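EDTA monooxygenase (EDTA-degrading bacterium BNC1, PDB 5DQP) probably acts as a flavin-dependent monooxygenase that uses reduced FMN and molecular oxygen to oxidise EDTA in its breakdown. Local coordinates at residues Ser236-Arg241 / Met337-Leu342. Residues are numbered along the deposited sequence; the frame is centred on the assembly and turned at random.
Sequences SKPAGR and MVDVAL
Asp339 reaches from helix 331-344 to the first turn of helix 237-253, where its carboxylate meets Ser236 and skirts Pro238 and Ala239. Asp339 points its CB toward that helix start, and CG, anti to the backbone N (chi1 -168°), carries the carboxylate on. The Ser236 OG to Asp339 OD2 approach is implausibly short in the model, so the positions of both oxygens are doubtful and the contact is not read as a hydrogen bond. Asp339 OD2 lies 3.9 Å from Ala239 CB, with Pro238 CB farther off at 4.4 Å.

Within the serine's own segment, Ser236 is the N-cap: its OG accepts from Ala239 N at 2.9 Å with an N-H...O angle of 158°, subject to the same doubt over OG. Gly240 N bonds to Ser236 O at 2.8 Å, the first i to i+4 bond of this helical turn within the segment.

The van der Waals part is small. Val340 CG2, next along helix 331-344, packs against the serine backbone, 3.5 Å from Ser236 N and 3.8 Å from Ser236 CA; the same valine also touches Leu351 and Arg354 of helix 348-354.

The contact thus joins a helix that follows strand 229-233 of the TIM-barrel-type core to the helical insertion beyond strand 262-271. A carboxylate set beside a helix N-terminus would probably be stabilised in its charged form by the helix dipole.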
ATOM      1  N   SER A 236     -10.071 -33.066   8.220  1.00 19.76           N
ATOM      2  CA  SER A 236     -11.275 -33.878   8.247  1.00 20.11           C
ATOM      3  C   SER A 236     -12.478 -32.997   8.541  1.00 18.80           C
ATOM      4  O   SER A 236     -12.362 -31.968   9.197  1.00 20.81           O
ATOM      5  CB  SER A 236     -11.170 -34.983   9.293  1.00 20.18           C
ATOM      6  OG  SER A 236     -11.412 -34.464  10.597  1.00 22.86           O
ATOM      7  N   LYS A 237     -13.632 -33.396   8.011  1.00 21.44           N
ATOM      8  CA  LYS A 237     -14.869 -32.695   8.330  1.00 19.49           C
ATOM      9  C   LYS A 237     -15.172 -32.697   9.825  1.00 21.83           C
ATOM     10  O   LYS A 237     -15.580 -31.642  10.340  1.00 23.25           O
ATOM     11  CB  LYS A 237     -16.027 -33.307   7.539  1.00 24.12           C
ATOM     12  CG  LYS A 237     -17.340 -32.547   7.647  1.00 25.08           C
ATOM     13  CD  LYS A 237     -18.193 -32.831   6.437  1.00 31.20           C
ATOM     14  CE  LYS A 237     -19.611 -33.228   6.798  1.00 37.90           C
ATOM     15  NZ  LYS A 237     -19.674 -34.692   6.970  1.00 45.69           N
ATOM     16  N   PRO A 238     -15.029 -33.811  10.566  1.00 24.99           N
ATOM     17  CA  PRO A 238     -15.234 -33.737  12.029  1.00 19.92           C
ATOM     18  C   PRO A 238     -14.284 -32.781  12.724  1.00 23.95           C
ATOM     19  O   PRO A 238     -14.712 -31.985  13.565  1.00 25.44           O
ATOM     20  CB  PRO A 238     -15.008 -35.185  12.487  1.00 25.86           C
ATOM     21  CG  PRO A 238     -15.402 -35.998  11.292  1.00 27.42           C
ATOM     22  CD  PRO A 238     -14.873 -35.209  10.109  1.00 21.62           C
ATOM     23  N   ALA A 239     -12.995 -32.832  12.405  1.00 20.71           N
ATOM     24  CA  ALA A 239     -12.098 -31.831  12.954  1.00 23.60           C
ATOM     25  C   ALA A 239     -12.458 -30.431  12.452  1.00 25.10           C
ATOM     26  O   ALA A 239     -12.154 -29.444  13.121  1.00 26.77           O
ATOM     27  CB  ALA A 239     -10.653 -32.187  12.615  1.00 19.54           C
ATOM     28  N   GLY A 240     -13.120 -30.321  11.303  1.00 20.05           N
ATOM     29  CA  GLY A 240     -13.608 -29.019  10.874  1.00 22.43           C
ATOM     30  C   GLY A 240     -14.696 -28.490  11.790  1.00 23.17           C
ATOM     31  O   GLY A 240     -14.677 -27.325  12.189  1.00 19.60           O
ATOM     32  N   ARG A 241     -15.677 -29.341  12.111  1.00 24.81           N
ATOM     33  CA  ARG A 241     -16.761 -28.944  13.003  1.00 20.86           C
ATOM     34  C   ARG A 241     -16.241 -28.615  14.392  1.00 21.60           C
ATOM     35  O   ARG A 241     -16.671 -27.631  15.008  1.00 23.65           O
ATOM     36  CB  ARG A 241     -17.809 -30.053  13.070  1.00 24.23           C
ATOM     37  CG  ARG A 241     -18.755 -30.078  11.879  1.00 30.98           C
ATOM     38  CD  ARG A 241     -19.440 -31.430  11.724  1.00 33.54           C
ATOM     39  NE  ARG A 241     -19.836 -31.990  13.013  1.00 63.14           N
ATOM     40  CZ  ARG A 241     -21.042 -31.838  13.552  1.00 53.56           C
ATOM     41  NH1 ARG A 241     -21.976 -31.149  12.907  1.00 51.69           N
ATOM     42  NH2 ARG A 241     -21.312 -32.380  14.734  1.00 62.56           N
ATOM     43  N   MET A 337      -4.361 -36.833   8.658  1.00 24.02           N
ATOM     44  CA  MET A 337      -4.487 -37.670   7.482  1.00 27.52           C
ATOM     45  C   MET A 337      -5.261 -38.939   7.792  1.00 27.43           C
ATOM     46  O   MET A 337      -6.019 -39.420   6.947  1.00 20.28           O
ATOM     47  CB  MET A 337      -3.104 -37.999   6.942  1.00 25.49           C
ATOM     48  CG  MET A 337      -2.490 -36.866   6.147  1.00 33.34           C
ATOM     49  SD  MET A 337      -0.973 -37.482   5.386  1.00 39.08           S
ATOM     50  CE  MET A 337       0.102 -37.496   6.819  1.00 36.72           C
ATOM     51  N   VAL A 338      -5.090 -39.495   8.992  1.00 21.10           N
ATOM     52  CA  VAL A 338      -5.854 -40.685   9.356  1.00 23.15           C
ATOM     53  C   VAL A 338      -7.336 -40.351   9.447  1.00 24.80           C
ATOM     54  O   VAL A 338      -8.185 -41.074   8.906  1.00 23.21           O
ATOM     55  CB  VAL A 338      -5.327 -41.302  10.663  1.00 26.43           C
ATOM     56  CG1 VAL A 338      -6.282 -42.360  11.122  1.00 27.85           C
ATOM     57  CG2 VAL A 338      -3.969 -41.909  10.414  1.00 28.94           C
ATOM     58  N   ASP A 339      -7.661 -39.232  10.096  1.00 23.00           N
ATOM     59  CA  ASP A 339      -9.055 -38.811  10.232  1.00 27.36           C
ATOM     60  C   ASP A 339      -9.698 -38.573   8.864  1.00 23.63           C
ATOM     61  O   ASP A 339     -10.836 -38.985   8.624  1.00 26.93           O
ATOM     62  CB  ASP A 339      -9.118 -37.546  11.092  1.00 32.16           C
ATOM     63  CG  ASP A 339     -10.532 -37.201  11.535  1.00 55.32           C
ATOM     64  OD1 ASP A 339     -11.433 -38.065  11.394  1.00 66.24           O
ATOM     65  OD2 ASP A 339     -10.739 -36.068  12.047  1.00 55.63           O
ATOM     66  N   VAL A 340      -8.978 -37.921   7.954  1.00 20.87           N
ATOM     67  CA  VAL A 340      -9.482 -37.720   6.595  1.00 23.19           C
ATOM     68  C   VAL A 340      -9.754 -39.057   5.921  1.00 25.17           C
ATOM     69  O   VAL A 340     -10.820 -39.269   5.334  1.00 19.26           O
ATOM     70  CB  VAL A 340      -8.501 -36.878   5.766  1.00 18.36           C
ATOM     71  CG1 VAL A 340      -8.963 -36.850   4.307  1.00 19.27           C
ATOM     72  CG2 VAL A 340      -8.440 -35.460   6.303  1.00 22.96           C
ATOM     73  N   ALA A 341      -8.789 -39.980   5.987  1.00 20.48           N
ATOM     74  CA  ALA A 341      -8.960 -41.238   5.269  1.00 19.96           C
ATOM     75  C   ALA A 341     -10.156 -42.018   5.799  1.00 23.25           C
ATOM     76  O   ALA A 341     -10.912 -42.613   5.022  1.00 21.62           O
ATOM     77  CB  ALA A 341      -7.687 -42.082   5.361  1.00 19.36           C
ATOM     78  N   LEU A 342     -10.345 -42.035   7.121  1.00 21.28           N
ATOM     79  CA  LEU A 342     -11.457 -42.793   7.683  1.00 26.60           C
ATOM     80  C   LEU A 342     -12.784 -42.086   7.455  1.00 25.86           C
ATOM     81  O   LEU A 342     -13.767 -42.730   7.062  1.00 24.26           O
ATOM     82  CB  LEU A 342     -11.235 -43.040   9.172  1.00 25.21           C
ATOM     83  CG  LEU A 342     -10.037 -43.939   9.461  1.00 29.60           C
ATOM     84  CD1 LEU A 342      -9.856 -44.038  10.950  1.00 35.09           C
ATOM     85  CD2 LEU A 342     -10.190 -45.340   8.820  1.00 24.22           C
TER